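Local coordinates for lovastatin nonaketide synthase mokA (Monascus pilosus, PDB 6AD3), which builds the nonaketide precursor of lovastatin (monacolin K), dihydromonacolin L, from malonyl-CoA in nine iterative steps, and is represented here by its condensation domain, at residues D94-M106 with R165-Q179. The protein carries 1 engineered substitution. Sequence-based numbering, arbitrary orientation.
Engineered in segment 165-179: W173 (natural residue Arg).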
# COMPACT_ATOMS: atom_id res chain seq x y z
N ASP A 94 14.41 -7.88 -11.30
CA ASP A 94 13.43 -8.99 -11.27
C ASP A 94 12.11 -8.45 -10.75
O ASP A 94 11.93 -8.28 -9.52
CB ASP A 94 13.93 -10.10 -10.36
CG ASP A 94 12.94 -11.27 -10.23
OD1 ASP A 94 11.89 -11.31 -10.88
OD2 ASP A 94 13.25 -12.17 -9.43
N SER A 95 11.14 -8.34 -11.62
CA SER A 95 9.89 -7.70 -11.22
C SER A 95 8.96 -8.62 -10.39
O SER A 95 7.90 -8.19 -9.94
CB SER A 95 9.19 -7.14 -12.45
OG SER A 95 8.71 -8.18 -13.25
N THR A 96 9.40 -9.86 -10.11
CA THR A 96 8.72 -10.73 -9.18
C THR A 96 8.59 -10.08 -7.80
O THR A 96 7.62 -10.33 -7.07
CB THR A 96 9.44 -12.08 -9.03
OG1 THR A 96 9.67 -12.66 -10.34
CG2 THR A 96 8.60 -13.03 -8.20
N ILE A 97 9.50 -9.16 -7.49
CA ILE A 97 9.49 -8.48 -6.17
C ILE A 97 8.28 -7.56 -6.04
O ILE A 97 7.99 -7.07 -4.96
CB ILE A 97 10.80 -7.65 -5.92
CG1 ILE A 97 10.92 -6.51 -6.91
CG2 ILE A 97 12.05 -8.51 -5.97
CD1 ILE A 97 12.00 -5.52 -6.55
N PHE A 98 7.58 -7.30 -7.15
CA PHE A 98 6.40 -6.40 -7.13
C PHE A 98 5.09 -7.18 -7.16
O PHE A 98 4.01 -6.60 -7.26
CB PHE A 98 6.44 -5.43 -8.31
CG PHE A 98 7.63 -4.53 -8.32
CD1 PHE A 98 7.96 -3.76 -7.22
CD2 PHE A 98 8.48 -4.50 -9.42
CE1 PHE A 98 9.12 -3.00 -7.20
CE2 PHE A 98 9.63 -3.74 -9.40
CZ PHE A 98 9.90 -2.91 -8.33
N ASN A 99 5.18 -8.48 -6.93
CA ASN A 99 3.98 -9.25 -6.67
C ASN A 99 3.32 -8.80 -5.36
O ASN A 99 3.98 -8.31 -4.44
CB ASN A 99 4.31 -10.74 -6.54
CG ASN A 99 4.69 -11.40 -7.88
OD1 ASN A 99 4.67 -10.80 -8.96
ND2 ASN A 99 5.05 -12.69 -7.79
N ASN A 100 2.00 -9.00 -5.29
CA ASN A 100 1.24 -8.75 -4.06
C ASN A 100 0.38 -9.95 -3.75
O ASN A 100 -0.30 -10.51 -4.65
CB ASN A 100 0.33 -7.54 -4.25
CG ASN A 100 1.06 -6.32 -4.70
OD1 ASN A 100 1.59 -5.56 -3.88
ND2 ASN A 100 1.17 -6.14 -6.02
N THR A 101 0.41 -10.40 -2.50
CA THR A 101 -0.23 -11.65 -2.13
C THR A 101 -0.85 -11.56 -0.74
O THR A 101 -0.16 -11.32 0.24
CB THR A 101 0.78 -12.82 -2.18
OG1 THR A 101 1.61 -12.73 -3.35
CG2 THR A 101 0.06 -14.17 -2.17
N ILE A 102 -2.18 -11.68 -0.67
CA ILE A 102 -2.93 -11.49 0.58
C ILE A 102 -3.68 -12.78 0.88
O ILE A 102 -4.51 -13.22 0.07
CB ILE A 102 -3.98 -10.36 0.44
CG1 ILE A 102 -3.32 -9.10 -0.08
CG2 ILE A 102 -4.64 -10.09 1.80
CD1 ILE A 102 -2.17 -8.56 0.79
N GLY A 103 -3.34 -13.42 2.02
CA GLY A 103 -3.99 -14.68 2.41
C GLY A 103 -4.89 -14.49 3.64
O GLY A 103 -4.50 -13.84 4.58
N MET A 104 -6.12 -14.94 3.56
CA MET A 104 -7.02 -14.88 4.66
C MET A 104 -7.38 -16.29 5.13
O MET A 104 -8.08 -17.04 4.43
CB MET A 104 -8.28 -14.11 4.31
CG MET A 104 -9.15 -13.83 5.55
SD MET A 104 -8.39 -12.86 6.93
CE MET A 104 -8.46 -11.20 6.27
N PHE A 105 -6.92 -16.61 6.33
CA PHE A 105 -7.31 -17.87 7.00
C PHE A 105 -8.74 -17.76 7.44
O PHE A 105 -9.13 -16.75 8.04
CB PHE A 105 -6.41 -18.13 8.21
CG PHE A 105 -5.04 -18.54 7.86
CD1 PHE A 105 -4.78 -19.81 7.40
CD2 PHE A 105 -3.98 -17.65 7.96
CE1 PHE A 105 -3.49 -20.22 7.12
CE2 PHE A 105 -2.71 -18.01 7.58
CZ PHE A 105 -2.44 -19.32 7.25
N MET A 106 -9.56 -18.76 7.11
CA MET A 106 -10.94 -18.79 7.56
C MET A 106 -11.39 -20.18 7.88
O MET A 106 -10.90 -21.15 7.31
CB MET A 106 -11.92 -18.13 6.55
CG MET A 106 -11.77 -18.50 5.08
SD MET A 106 -12.50 -17.24 3.97
CE MET A 106 -11.30 -15.96 4.06
N ARG A 165 -2.43 -27.16 7.39
CA ARG A 165 -2.11 -25.73 7.31
C ARG A 165 -0.74 -25.49 6.67
O ARG A 165 -0.56 -24.51 5.94
CB ARG A 165 -2.16 -25.08 8.67
CG ARG A 165 -1.71 -23.63 8.66
CD ARG A 165 -2.30 -22.84 9.79
NE ARG A 165 -1.61 -21.55 9.97
CZ ARG A 165 -2.19 -20.48 10.46
NH1 ARG A 165 -3.47 -20.50 10.75
NH2 ARG A 165 -1.49 -19.38 10.66
N ALA A 166 0.26 -26.29 7.06
CA ALA A 166 1.62 -26.13 6.52
C ALA A 166 1.62 -26.26 4.99
O ALA A 166 2.32 -25.50 4.30
CB ALA A 166 2.57 -27.18 7.14
N GLY A 167 0.80 -27.17 4.46
CA GLY A 167 0.58 -27.24 3.01
C GLY A 167 0.01 -25.95 2.41
O GLY A 167 0.40 -25.53 1.31
N ALA A 168 -1.01 -25.39 3.06
CA ALA A 168 -1.60 -24.12 2.65
C ALA A 168 -0.55 -22.99 2.64
O ALA A 168 -0.45 -22.25 1.66
CB ALA A 168 -2.76 -23.76 3.53
N GLU A 169 0.25 -22.90 3.70
CA GLU A 169 1.26 -21.87 3.80
C GLU A 169 2.31 -22.05 2.72
O GLU A 169 2.77 -21.08 2.09
CB GLU A 169 1.90 -21.86 5.20
CG GLU A 169 1.00 -21.28 6.26
CD GLU A 169 1.67 -21.20 7.64
OE1 GLU A 169 2.86 -20.91 7.70
OE2 GLU A 169 0.96 -21.26 8.67
N GLU A 170 2.63 -23.29 2.40
CA GLU A 170 3.58 -23.55 1.33
C GLU A 170 3.03 -23.03 -0.01
O GLU A 170 3.75 -22.40 -0.79
CB GLU A 170 3.90 -25.05 1.27
CG GLU A 170 4.81 -25.43 0.15
CD GLU A 170 5.09 -26.93 0.10
OE1 GLU A 170 4.88 -27.54 -0.97
OE2 GLU A 170 5.50 -27.50 1.14
N GLY A 171 1.75 -23.30 -0.26
CA GLY A 171 1.11 -22.81 -1.47
C GLY A 171 1.15 -21.28 -1.52
O GLY A 171 1.34 -20.69 -2.57
N TYR A 172 0.83 -20.65 -0.40
CA TYR A 172 0.88 -19.19 -0.28
C TYR A 172 2.23 -18.63 -0.69
O TYR A 172 2.32 -17.74 -1.52
CB TYR A 172 0.51 -18.76 1.14
CG TYR A 172 0.71 -17.28 1.39
CD1 TYR A 172 -0.30 -16.35 1.10
CD2 TYR A 172 1.94 -16.79 1.82
CE1 TYR A 172 -0.12 -14.99 1.32
CE2 TYR A 172 2.13 -15.41 2.00
CZ TYR A 172 1.11 -14.52 1.71
OH TYR A 172 1.29 -13.15 1.93
N TRP A 173 3.31 -19.16 -0.12
CA TRP A 173 4.64 -18.66 -0.45
C TRP A 173 5.07 -18.98 -1.89
O TRP A 173 5.84 -18.22 -2.50
CB TRP A 173 5.67 -19.15 0.59
CG TRP A 173 5.46 -18.54 1.94
CD1 TRP A 173 4.89 -19.13 3.03
CD2 TRP A 173 5.63 -17.16 2.28
NE1 TRP A 173 4.86 -18.24 4.09
CE2 TRP A 173 5.22 -17.00 3.62
CE3 TRP A 173 6.13 -16.04 1.60
CZ2 TRP A 173 5.24 -15.76 4.26
CZ3 TRP A 173 6.17 -14.82 2.23
CH2 TRP A 173 5.70 -14.68 3.54
N GLN A 174 4.49 -20.02 -2.50
CA GLN A 174 4.66 -20.22 -3.94
C GLN A 174 3.97 -19.12 -4.77
O GLN A 174 4.55 -18.58 -5.73
CB GLN A 174 4.12 -21.61 -4.38
CG GLN A 174 4.98 -22.78 -3.93
CD GLN A 174 4.21 -24.13 -3.91
OE1 GLN A 174 4.65 -25.09 -3.27
NE2 GLN A 174 3.07 -24.19 -4.60
N LEU A 175 2.80 -18.67 -4.31
CA LEU A 175 2.07 -17.59 -4.99
C LEU A 175 2.80 -16.25 -4.87
O LEU A 175 2.84 -15.47 -5.81
CB LEU A 175 0.64 -17.48 -4.47
CG LEU A 175 -0.31 -18.63 -4.80
CD1 LEU A 175 -1.63 -18.46 -4.04
CD2 LEU A 175 -0.60 -18.73 -6.29
N VAL A 176 3.56 -16.09 -3.80
CA VAL A 176 4.39 -14.92 -3.62
C VAL A 176 5.46 -14.83 -4.70
O VAL A 176 5.82 -13.73 -5.14
CB VAL A 176 5.00 -14.87 -2.18
CG1 VAL A 176 6.10 -13.83 -2.06
CG2 VAL A 176 3.91 -14.59 -1.18
N GLN A 177 5.88 -15.98 -5.20
CA GLN A 177 6.92 -16.07 -6.25
C GLN A 177 6.33 -16.30 -7.64
O GLN A 177 7.06 -16.62 -8.60
CB GLN A 177 7.90 -17.21 -5.96
CG GLN A 177 8.66 -17.08 -4.67
CD GLN A 177 9.42 -15.78 -4.56
OE1 GLN A 177 10.02 -15.30 -5.51
NE2 GLN A 177 9.44 -15.24 -3.37
N THR A 178 5.05 -16.06 -7.81
CA THR A 178 4.42 -16.40 -9.08
C THR A 178 4.91 -15.47 -10.21
O THR A 178 5.35 -14.34 -9.97
CB THR A 178 2.88 -16.40 -8.96
OG1 THR A 178 2.32 -17.22 -10.02
CG2 THR A 178 2.39 -15.02 -9.08
N GLN A 179 4.96 -16.01 -11.42
CA GLN A 179 5.38 -15.25 -12.60
C GLN A 179 4.15 -14.82 -13.40
O GLN A 179 3.54 -15.64 -14.08
CB GLN A 179 6.28 -16.15 -13.48
CG GLN A 179 7.49 -16.71 -12.73
CD GLN A 179 8.43 -15.61 -12.30
OE1 GLN A 179 8.97 -14.89 -13.13
NE2 GLN A 179 8.55 -15.41 -11.00
O HOH W 1 7.55 -11.69 -4.73
O HOH W 2 1.59 -12.84 -6.17
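N99 ND2 donates twice, to backbone carbonyls near the C-terminal end of helix 165-176: to T178 O at 2.8 Å, in the carbonyl plane on a lone pair, and to V176 O at 2.9 Å, from above that carbonyl's plane. The two bonds fix the rotation of the N99 amide. V176 O also takes a bond from water 1, which donates a second to T96 O. Beside this, a turn of the Q179 side chain about CB-CG (chi2 -65°) folds NE2 back, where it donates hydrogen bonds to T96 OG1 (3.0 Å) and to Q177 O; T96 OG1 in turn donates to D94 OD1. The helix lies nearly antiparallel (160°) along strand 100-106, covering a face of the mixed sheet in the condensation-domain fold, the two axes coming within 8.5 Å of each other. T101 CG2 packs 3.6 Å from Y172 CE1, while T101 OG1 is bridged to L175 O by water 2. Y172 OH donates to T101 O (2.9 Å) and is also hydrogen-bonded to T460 of the neighbouring strand 453-460. At the start of the helix the R165 guanidinium stacks on a face of the F105 ring, planes 5° apart and centres 3.7 Å apart, a cation-pi pair; the NE to E169 OE2 salt bridge, close to the guanidinium plane, helps keep the group flat on the ring, and NH2 has a second acidic partner in E456.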